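Local structure of FACT-Spt16 (Cicer arietinum, 5CE6) at residues Glu226-Glu231 with Glu288-Asp293; Ser215-Phe220 with Arg315-Asp320; Ser326-Val331 with Phe425-Ala430; Ile270-Gly275 with Pro281-Asn286. The protein probably serves the FACT complex as a histone chaperone that binds H3-H4, through a domain with a peptidase-like fold. All blocks are in the same frame, centred on the assembly; numbering follows the deposited sequence.

All four contacts lie in the M24-like, pita-bread part of the chain. Contacts 1 and 2 share helix 200-230, their centres about 12 Å apart; they meet where I229 and Y292 pack on I319. Contact 4 falls within the sequence spanned by contact 1, and that within contact 2; Y291 and S273 join contacts 1 and 4. Contact 3 comes later, its centre about 14 Å from that of contact 2. T316 and L428 tie the mixed sheet of 270-273, 296-306 and 309-319 to the antiparallel sheet of 403-414 and 424-435. Contacts 2 and 3 fix one helix to each sheet; contact 1 ties the helix end to loop 274-295, and contact 4 that loop to the mixed sheet.

Contact 1. Residues Glu226-Glu231 with Glu288-Asp293; sequences ENVIDE and EALYYD. With NA (sodium ion), chain E.
I229 lies over one face of the Y292 ring, where the end of helix 200-230 meets the loop before strand 296-306 in this pita-bread, M24-like domain. Its CG1 comes 3.7 Å from Y292 CG and makes a CH-pi contact, 28° off the ring normal. V228 CG1 comes in obliquely near the hydroxyl end of the same ring, 4.0 Å from Y292 CE2, and also meets L290 CD2 at 3.9 Å. Branched aliphatic residues suit this place, since the isoleucine lays a methylene over the ring, while one valine methyl meets both the ring and a leucine. Y292 has CG between its backbone N and carbonyl carbon (chi1 46°), which lays the ring along the helix, from I229 toward V228. A tyrosine serves doubly here, because its hydroxyl also hydrogen-bonds to K233 O. A serine in its place would probably leave I229 without its aromatic cover and the K233 carbonyl without that partner. Farther out, I319 of strand 309-319 touches both I229 and Y292, while L290 packs on I235 and L240. On the loop's other flank the backbone carbonyl of A289 binds a sodium ion, with A289 O 2.7 Å from the metal and two waters completing the ligands seen.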
# COMPACT_ATOMS: atom_id res chain seq x y z
N GLU A 226 24.10 3.18 -14.09
CA GLU A 226 25.53 3.00 -14.36
C GLU A 226 25.91 3.38 -15.79
O GLU A 226 26.93 4.04 -16.00
CB GLU A 226 25.97 1.56 -14.06
CG GLU A 226 25.91 1.21 -12.58
CD GLU A 226 26.32 -0.22 -12.28
OE1 GLU A 226 26.54 -0.99 -13.24
OE2 GLU A 226 26.42 -0.56 -11.09
N ASN A 227 25.10 2.96 -16.76
CA ASN A 227 25.36 3.28 -18.16
C ASN A 227 25.24 4.78 -18.43
O ASN A 227 26.07 5.36 -19.14
CB ASN A 227 24.38 2.52 -19.07
CG ASN A 227 24.69 1.04 -19.16
OD1 ASN A 227 25.62 0.54 -18.53
ND2 ASN A 227 23.89 0.32 -19.95
N VAL A 228 24.21 5.40 -17.86
CA VAL A 228 23.98 6.83 -18.03
C VAL A 228 25.12 7.67 -17.45
O VAL A 228 25.58 8.62 -18.09
CB VAL A 228 22.63 7.26 -17.39
CG1 VAL A 228 22.59 8.77 -17.15
CG2 VAL A 228 21.47 6.83 -18.28
N ILE A 229 25.57 7.32 -16.26
CA ILE A 229 26.67 8.04 -15.62
C ILE A 229 27.98 7.81 -16.38
O ILE A 229 28.77 8.73 -16.60
CB ILE A 229 26.80 7.66 -14.13
CG1 ILE A 229 25.54 8.07 -13.38
CG2 ILE A 229 28.04 8.31 -13.51
CD1 ILE A 229 25.34 7.36 -12.05
N ASP A 230 28.20 6.56 -16.80
CA ASP A 230 29.38 6.19 -17.59
C ASP A 230 29.49 6.99 -18.88
O ASP A 230 30.52 7.61 -19.15
CB ASP A 230 29.34 4.70 -17.93
CG ASP A 230 30.30 3.88 -17.10
OD1 ASP A 230 31.41 4.37 -16.81
OD2 ASP A 230 29.95 2.73 -16.75
N GLU A 231 28.44 6.94 -19.69
CA GLU A 231 28.45 7.58 -21.00
C GLU A 231 28.12 9.07 -20.93
O GLU A 231 28.00 9.73 -21.96
CB GLU A 231 27.46 6.89 -21.95
CG GLU A 231 27.89 5.51 -22.43
CD GLU A 231 27.04 5.02 -23.59
OE1 GLU A 231 27.39 5.31 -24.76
OE2 GLU A 231 26.03 4.34 -23.34
N GLU A 288 13.43 17.20 -14.88
CA GLU A 288 14.81 17.64 -14.79
C GLU A 288 15.75 16.49 -15.13
O GLU A 288 15.38 15.32 -15.00
CB GLU A 288 15.12 18.18 -13.39
CG GLU A 288 14.37 19.45 -13.06
CD GLU A 288 14.77 20.59 -13.96
OE1 GLU A 288 15.98 20.80 -14.16
OE2 GLU A 288 13.86 21.28 -14.48
N ALA A 289 16.95 16.82 -15.59
CA ALA A 289 17.94 15.82 -15.95
C ALA A 289 18.52 15.17 -14.69
O ALA A 289 18.68 15.83 -13.67
CB ALA A 289 19.05 16.45 -16.77
N LEU A 290 18.82 13.88 -14.78
CA LEU A 290 19.52 13.18 -13.71
C LEU A 290 20.84 13.88 -13.44
O LEU A 290 21.56 14.24 -14.38
CB LEU A 290 19.77 11.73 -14.11
CG LEU A 290 20.41 10.84 -13.05
CD1 LEU A 290 19.36 10.47 -12.00
CD2 LEU A 290 21.02 9.58 -13.66
N TYR A 291 21.16 14.11 -12.17
CA TYR A 291 22.37 14.84 -11.80
C TYR A 291 23.33 13.91 -11.10
O TYR A 291 22.95 13.22 -10.14
CB TYR A 291 22.03 16.02 -10.89
CG TYR A 291 23.21 16.94 -10.64
CD1 TYR A 291 23.51 17.97 -11.52
CD2 TYR A 291 24.02 16.77 -9.52
CE1 TYR A 291 24.58 18.80 -11.30
CE2 TYR A 291 25.09 17.60 -9.29
CZ TYR A 291 25.37 18.62 -10.18
OH TYR A 291 26.44 19.46 -9.96
N TYR A 292 24.57 13.88 -11.56
CA TYR A 292 25.53 12.91 -11.03
C TYR A 292 26.95 13.43 -10.96
O TYR A 292 27.89 12.65 -11.01
CB TYR A 292 25.48 11.60 -11.82
CG TYR A 292 25.48 11.79 -13.32
CD1 TYR A 292 26.65 12.09 -14.00
CD2 TYR A 292 24.29 11.70 -14.04
CE1 TYR A 292 26.65 12.28 -15.36
CE2 TYR A 292 24.28 11.90 -15.41
CZ TYR A 292 25.46 12.18 -16.06
OH TYR A 292 25.45 12.38 -17.42
N ASP A 293 27.12 14.74 -10.83
CA ASP A 293 28.46 15.27 -10.60
C ASP A 293 28.91 14.95 -9.17
O ASP A 293 28.22 14.23 -8.45
CB ASP A 293 28.51 16.77 -10.88
CG ASP A 293 29.86 17.22 -11.42
OD1 ASP A 293 30.89 16.94 -10.76
OD2 ASP A 293 29.89 17.82 -12.50
NA NA E . 18.64 16.77 -11.12
O HOH W 1 17.65 19.14 -10.13
O HOH W 2 19.65 18.50 -13.10

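Contact 2. Residues Ser215-Phe220 with Arg315-Asp320; sequences SVMKNF and RTFLID
M217 reaches from helix 200-230 to R315 and F317, which both turn their CB atoms toward the helix from strand 309-319. Three buried residues thus carry the contact, and its interactions are of two kinds.

The first is sulfur-aromatic. M217 SD sits at the edge of the F317 ring, close to its plane, 4.1 Å from F317 CZ and 5.4 Å from the ring centroid. This is a Met-aromatic contact made at the rim, where the ring hydrogens can face the polarisable sulfur.

The second is aliphatic packing. M217 CE touches R315 CG at 4.0 Å, and M217 CG lies 4.1 Å from the same R315 CG. The thioether bends twice, at chi2 (69°) and chi3 (77°), which hooks the terminal methyl beside the arginine's CG. Methionine suits this position because its unbranched, flexible chain can bend to meet an arginine's methylenes and still offer sulfur to a ring. C300 and V302 of the adjoining strand 296-306, together with I446, also touch it, while V222 and L225 of the helix pack on F317.

The charged end of R315 is kept apart from this apolar patch: NH2 forms a salt bridge with D431, and NH1 a weak hydrogen bond with A430 O. The arginine therefore lends its methylenes to the helix and its guanidinium to strand 424-435. Within this contact helix and strand meet through apolar packing, while the guanidinium's polar bonds go to the other sheet of the pita-bread fold.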
# COMPACT_ATOMS: atom_id res chain seq x y z
N SER A 215 13.95 -7.39 -8.97
CA SER A 215 14.59 -7.71 -10.23
C SER A 215 14.70 -6.47 -11.12
O SER A 215 15.71 -6.27 -11.80
CB SER A 215 13.82 -8.80 -10.98
OG SER A 215 13.67 -9.95 -10.19
N VAL A 216 13.65 -5.66 -11.11
CA VAL A 216 13.64 -4.41 -11.85
C VAL A 216 14.71 -3.45 -11.32
O VAL A 216 15.45 -2.85 -12.10
CB VAL A 216 12.24 -3.76 -11.82
CG1 VAL A 216 12.29 -2.33 -12.32
CG2 VAL A 216 11.27 -4.59 -12.65
N MET A 217 14.82 -3.32 -10.00
CA MET A 217 15.84 -2.44 -9.42
C MET A 217 17.24 -2.94 -9.77
O MET A 217 18.09 -2.17 -10.22
CB MET A 217 15.70 -2.35 -7.90
CG MET A 217 16.78 -1.50 -7.24
SD MET A 217 16.63 0.25 -7.64
CE MET A 217 15.30 0.72 -6.57
N LYS A 218 17.47 -4.23 -9.57
CA LYS A 218 18.80 -4.79 -9.77
C LYS A 218 19.20 -4.88 -11.24
O LYS A 218 20.31 -4.48 -11.61
CB LYS A 218 18.89 -6.18 -9.13
CG LYS A 218 20.32 -6.68 -8.99
CD LYS A 218 20.36 -8.17 -8.69
CE LYS A 218 21.80 -8.69 -8.58
NZ LYS A 218 22.43 -8.32 -7.28
N ASN A 219 18.30 -5.39 -12.06
CA ASN A 219 18.65 -5.74 -13.43
C ASN A 219 18.31 -4.68 -14.47
O ASN A 219 18.79 -4.74 -15.60
CB ASN A 219 18.03 -7.08 -13.82
CG ASN A 219 18.49 -8.21 -12.92
OD1 ASN A 219 19.67 -8.31 -12.59
ND2 ASN A 219 17.56 -9.06 -12.51
N PHE A 220 17.47 -3.73 -14.11
CA PHE A 220 17.27 -2.59 -15.00
C PHE A 220 17.80 -1.29 -14.43
O PHE A 220 18.68 -0.65 -15.03
CB PHE A 220 15.81 -2.41 -15.42
CG PHE A 220 15.59 -1.17 -16.23
CD1 PHE A 220 16.04 -1.12 -17.54
CD2 PHE A 220 15.00 -0.05 -15.68
CE1 PHE A 220 15.88 0.02 -18.29
CE2 PHE A 220 14.83 1.09 -16.43
CZ PHE A 220 15.28 1.13 -17.74
N ARG A 315 16.08 2.57 -3.14
CA ARG A 315 17.53 2.59 -2.93
C ARG A 315 18.06 3.97 -3.20
O ARG A 315 17.47 4.72 -3.97
CB ARG A 315 18.21 1.59 -3.87
CG ARG A 315 17.89 0.12 -3.59
CD ARG A 315 18.54 -0.35 -2.29
NE ARG A 315 18.27 -1.77 -2.01
CZ ARG A 315 17.28 -2.21 -1.25
NH1 ARG A 315 16.43 -1.36 -0.68
NH2 ARG A 315 17.13 -3.52 -1.04
N THR A 316 19.16 4.31 -2.56
CA THR A 316 19.85 5.57 -2.82
C THR A 316 21.25 5.25 -3.32
O THR A 316 21.93 4.38 -2.78
CB THR A 316 19.95 6.40 -1.55
OG1 THR A 316 18.63 6.68 -1.09
CG2 THR A 316 20.66 7.72 -1.82
N PHE A 317 21.66 5.93 -4.38
CA PHE A 317 22.99 5.73 -4.95
C PHE A 317 23.78 7.01 -4.78
O PHE A 317 23.26 8.11 -4.87
CB PHE A 317 22.88 5.32 -6.42
CG PHE A 317 22.01 4.12 -6.62
CD1 PHE A 317 22.51 2.83 -6.42
CD2 PHE A 317 20.69 4.27 -6.99
CE1 PHE A 317 21.70 1.73 -6.59
CE2 PHE A 317 19.87 3.16 -7.16
CZ PHE A 317 20.37 1.89 -6.96
N LEU A 318 25.07 6.86 -4.48
CA LEU A 318 25.89 7.99 -4.11
C LEU A 318 27.01 8.09 -5.12
O LEU A 318 27.68 7.10 -5.42
CB LEU A 318 26.45 7.79 -2.69
CG LEU A 318 25.51 7.92 -1.48
CD1 LEU A 318 24.48 6.80 -1.42
CD2 LEU A 318 26.30 7.95 -0.17
N ILE A 319 27.21 9.29 -5.66
CA ILE A 319 28.23 9.53 -6.67
C ILE A 319 29.29 10.45 -6.08
O ILE A 319 29.03 11.63 -5.88
CB ILE A 319 27.64 10.23 -7.91
CG1 ILE A 319 26.26 9.66 -8.27
CG2 ILE A 319 28.62 10.16 -9.08
CD1 ILE A 319 26.28 8.20 -8.65
N ASP A 320 30.48 9.90 -5.83
CA ASP A 320 31.57 10.67 -5.21
C ASP A 320 31.07 11.38 -3.96
O ASP A 320 31.26 12.59 -3.78
CB ASP A 320 32.14 11.68 -6.22
CG ASP A 320 32.75 11.02 -7.44
OD1 ASP A 320 33.68 10.21 -7.27
OD2 ASP A 320 32.30 11.31 -8.56

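Contact 3. Residues Ser326-Val331 with Phe425-Ala430; sequences SKAYEV and FSLLLA
The first torsions of Y329 and L427 bring these side chains to L429 and A328 respectively. The tyrosine places CG opposite its backbone N (chi1 180°), so that the ring, though its CB starts off to one side, runs along the helix-strand interface and brings its hydroxyl end to L429. L427 instead sets CG opposite its carbonyl carbon (chi1 -55°), which, with chi2 extended (168°), brings CD1 against the helix.

The motif is a helix laid on an antiparallel sheet: helix 323-342 packs on strand 424-435, one layer of the pita-bread domain. The two short segments run nearly alongside, their axes 9.2 Å apart and crossing at -26°. L427 and L429, alternate residues on the strand, both face the helix.

L427 CD1 fits closely against the helix backbone, 3.5 Å from A328 CB and equally near Y329 N. Alanine suits the site because a single methyl allows the leucine to approach the main chain; L413 and M367 also touch A328. L427 is further enclosed by L332 on the next helical turn and by T316 of strand 309-319.

L429 and Y329 cross at about a right angle. The leucine CD2 lies 4.0 Å from Y329 CE2, approaching the ring obliquely. L333 and Q336, farther along the helix, pack on the same leucine. Tyrosine gives an apolar ring for the interface and a polar tip beyond it: Y329 OH hydrogen-bonds to K449 O and also lies 3.6 Å from L429 CD2.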
# COMPACT_ATOMS: atom_id res chain seq x y z
N SER A 326 28.08 10.24 3.02
CA SER A 326 28.51 8.87 3.22
C SER A 326 28.12 8.39 4.60
O SER A 326 27.56 7.29 4.75
CB SER A 326 30.04 8.77 3.08
OG SER A 326 30.46 9.10 1.78
N LYS A 327 28.43 9.19 5.62
CA LYS A 327 28.08 8.85 6.99
C LYS A 327 26.57 8.70 7.14
O LYS A 327 26.08 7.73 7.72
CB LYS A 327 28.57 9.92 7.97
CG LYS A 327 28.11 9.64 9.41
CD LYS A 327 28.58 10.70 10.41
CE LYS A 327 28.04 10.38 11.80
NZ LYS A 327 28.39 11.39 12.84
N ALA A 328 25.82 9.67 6.62
CA ALA A 328 24.37 9.62 6.75
C ALA A 328 23.81 8.35 6.13
O ALA A 328 22.88 7.74 6.66
CB ALA A 328 23.74 10.83 6.10
N TYR A 329 24.37 7.94 5.00
CA TYR A 329 23.87 6.73 4.36
C TYR A 329 24.15 5.51 5.23
O TYR A 329 23.27 4.67 5.40
CB TYR A 329 24.42 6.53 2.94
CG TYR A 329 23.87 5.26 2.34
CD1 TYR A 329 24.56 4.06 2.45
CD2 TYR A 329 22.63 5.25 1.71
CE1 TYR A 329 24.06 2.91 1.94
CE2 TYR A 329 22.11 4.08 1.20
CZ TYR A 329 22.83 2.92 1.32
OH TYR A 329 22.32 1.76 0.81
N GLU A 330 25.36 5.43 5.78
CA GLU A 330 25.71 4.31 6.65
C GLU A 330 24.78 4.24 7.85
O GLU A 330 24.31 3.15 8.22
CB GLU A 330 27.17 4.43 7.11
CG GLU A 330 28.16 4.29 5.97
CD GLU A 330 29.59 4.20 6.46
OE1 GLU A 330 30.20 3.13 6.29
OE2 GLU A 330 30.10 5.20 7.00
N VAL A 331 24.49 5.41 8.42
CA VAL A 331 23.59 5.50 9.58
C VAL A 331 22.16 5.11 9.21
O VAL A 331 21.49 4.36 9.94
CB VAL A 331 23.63 6.89 10.21
CG1 VAL A 331 22.63 6.99 11.36
CG2 VAL A 331 25.05 7.20 10.72
N PHE A 425 20.12 17.67 0.74
CA PHE A 425 19.84 16.39 0.11
C PHE A 425 19.03 15.49 1.02
O PHE A 425 18.88 15.76 2.21
CB PHE A 425 21.14 15.68 -0.29
CG PHE A 425 21.95 15.17 0.87
CD1 PHE A 425 22.79 16.02 1.57
CD2 PHE A 425 21.87 13.84 1.26
CE1 PHE A 425 23.54 15.55 2.64
CE2 PHE A 425 22.60 13.36 2.33
CZ PHE A 425 23.45 14.22 3.03
N SER A 426 18.49 14.41 0.46
CA SER A 426 17.78 13.43 1.26
C SER A 426 18.29 12.03 0.89
O SER A 426 18.99 11.87 -0.11
CB SER A 426 16.26 13.54 1.02
OG SER A 426 15.79 14.83 1.39
N LEU A 427 17.97 11.05 1.72
CA LEU A 427 18.33 9.65 1.48
C LEU A 427 17.14 8.78 1.82
O LEU A 427 16.37 9.12 2.72
CB LEU A 427 19.50 9.22 2.37
CG LEU A 427 20.78 10.05 2.31
CD1 LEU A 427 21.72 9.65 3.46
CD2 LEU A 427 21.48 9.89 0.99
N LEU A 428 17.01 7.65 1.14
CA LEU A 428 15.86 6.76 1.34
C LEU A 428 16.22 5.29 1.12
O LEU A 428 16.89 4.94 0.14
CB LEU A 428 14.73 7.17 0.39
CG LEU A 428 13.47 6.31 0.47
CD1 LEU A 428 12.80 6.50 1.82
CD2 LEU A 428 12.53 6.71 -0.66
N LEU A 429 15.77 4.44 2.04
CA LEU A 429 15.89 2.99 1.88
C LEU A 429 14.53 2.36 2.15
O LEU A 429 13.88 2.68 3.14
CB LEU A 429 16.91 2.42 2.86
CG LEU A 429 18.38 2.64 2.52
CD1 LEU A 429 19.25 2.12 3.66
CD2 LEU A 429 18.72 1.90 1.23
N ALA A 430 14.10 1.47 1.26
CA ALA A 430 12.86 0.74 1.51
C ALA A 430 12.99 -0.70 1.08
O ALA A 430 13.60 -1.01 0.06
CB ALA A 430 11.67 1.39 0.80

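Contact 4. Residues Ile270-Gly275 with Pro281-Asn286; sequences IFQSGG and PSAVSN
S285 grips the backbone of F271, fastening an irregular loop beside strand 270-273 of the mixed sheet in the pita-bread domain. The strand pairs with strand 296-306 through I270 and Q272; F271 turns its backbone N and O the other way, to a loop that offers a side chain and water in place of a strand.

The close-packed part is here. F271 N donates to S285 OG at 2.8 Å with an angle of 154°, and the same hydroxyl bonds to P269 O, a carbonyl that can only accept. A small hydroxyl that takes one proton and gives another suits a place between a backbone N-H and a carbonyl. An alanine here would probably leave F271 N and P269 O without this shared partner and let the loop drift from the strand. Next to it, I270 CG1 lies against the carbonyl of A283, 3.4 Å from A283 O. A283 CB in turn reaches Q272 NE2 at 3.4 Å, while that amide nitrogen hydrogen-bonds to D278 O.

Elsewhere the join is looser. P281, S282 and V284 are exposed, their CB atoms directed away from the strand, and water fills in for direct bonds. One water accepts from N286 N and donates to F271 O; a second accepts weakly from Q272 NE2 and donates to V284 O. A third bridges the side chain of N286 and the strand, 3.1 Å from N286 ND2 and 3.2 Å from S273 O.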
# COMPACT_ATOMS: atom_id res chain seq x y z
N ILE A 270 9.69 6.48 -8.88
CA ILE A 270 10.19 7.76 -8.40
C ILE A 270 11.68 7.82 -8.62
O ILE A 270 12.41 6.96 -8.15
CB ILE A 270 9.89 7.93 -6.90
CG1 ILE A 270 8.37 8.07 -6.69
CG2 ILE A 270 10.65 9.13 -6.32
CD1 ILE A 270 7.92 7.83 -5.24
N PHE A 271 12.12 8.82 -9.37
CA PHE A 271 13.55 9.09 -9.53
C PHE A 271 13.80 10.52 -9.14
O PHE A 271 13.12 11.43 -9.62
CB PHE A 271 13.97 8.88 -10.98
CG PHE A 271 14.05 7.44 -11.37
CD1 PHE A 271 12.92 6.77 -11.83
CD2 PHE A 271 15.25 6.74 -11.26
CE1 PHE A 271 12.98 5.43 -12.18
CE2 PHE A 271 15.32 5.40 -11.61
CZ PHE A 271 14.18 4.75 -12.07
N GLN A 272 14.78 10.73 -8.26
CA GLN A 272 15.09 12.08 -7.78
C GLN A 272 16.59 12.28 -7.68
O GLN A 272 17.32 11.35 -7.31
CB GLN A 272 14.47 12.30 -6.39
CG GLN A 272 12.96 12.20 -6.36
CD GLN A 272 12.37 12.31 -4.97
OE1 GLN A 272 13.09 12.35 -3.97
NE2 GLN A 272 11.04 12.32 -4.89
N SER A 273 17.04 13.48 -7.99
CA SER A 273 18.46 13.80 -7.84
C SER A 273 18.61 15.31 -7.86
O SER A 273 17.62 16.03 -7.93
CB SER A 273 19.28 13.18 -8.98
OG SER A 273 19.00 13.84 -10.21
N GLY A 274 19.85 15.80 -7.78
CA GLY A 274 20.11 17.20 -8.04
C GLY A 274 19.46 18.17 -7.07
O GLY A 274 19.03 19.27 -7.45
N GLY A 275 19.40 17.77 -5.80
CA GLY A 275 18.97 18.69 -4.77
C GLY A 275 17.46 18.82 -4.63
O GLY A 275 16.98 19.58 -3.80
N PRO A 281 5.28 9.53 -0.19
CA PRO A 281 5.07 8.44 -1.15
C PRO A 281 4.38 8.92 -2.43
O PRO A 281 4.42 8.24 -3.46
CB PRO A 281 4.18 7.45 -0.37
CG PRO A 281 3.51 8.28 0.68
CD PRO A 281 4.52 9.33 1.06
N SER A 282 3.77 10.10 -2.36
CA SER A 282 3.07 10.70 -3.50
C SER A 282 3.99 11.46 -4.45
O SER A 282 3.51 12.08 -5.41
CB SER A 282 2.00 11.66 -2.98
OG SER A 282 2.58 12.70 -2.21
N ALA A 283 5.29 11.43 -4.21
CA ALA A 283 6.22 12.21 -5.01
C ALA A 283 6.22 11.77 -6.47
O ALA A 283 6.04 10.59 -6.78
CB ALA A 283 7.63 12.16 -4.42
N VAL A 284 6.41 12.73 -7.38
CA VAL A 284 6.42 12.42 -8.81
C VAL A 284 7.74 12.80 -9.47
O VAL A 284 8.29 13.89 -9.24
CB VAL A 284 5.19 13.05 -9.57
CG1 VAL A 284 3.95 13.02 -8.70
CG2 VAL A 284 5.47 14.46 -10.01
N SER A 285 8.24 11.88 -10.30
CA SER A 285 9.49 12.11 -11.02
C SER A 285 9.32 13.32 -11.93
O SER A 285 8.38 13.39 -12.73
CB SER A 285 9.85 10.89 -11.87
OG SER A 285 10.12 9.76 -11.05
N ASN A 286 10.22 14.29 -11.80
CA ASN A 286 10.09 15.52 -12.58
C ASN A 286 10.75 15.43 -13.96
O ASN A 286 11.21 14.35 -14.35
CB ASN A 286 10.59 16.73 -11.78
CG ASN A 286 12.08 16.69 -11.50
OD1 ASN A 286 12.85 16.06 -12.22
ND2 ASN A 286 12.49 17.38 -10.43
O HOH W 3 12.30 13.93 -9.65
O HOH W 4 10.29 13.97 -7.51
O HOH W 5 15.61 17.46 -10.04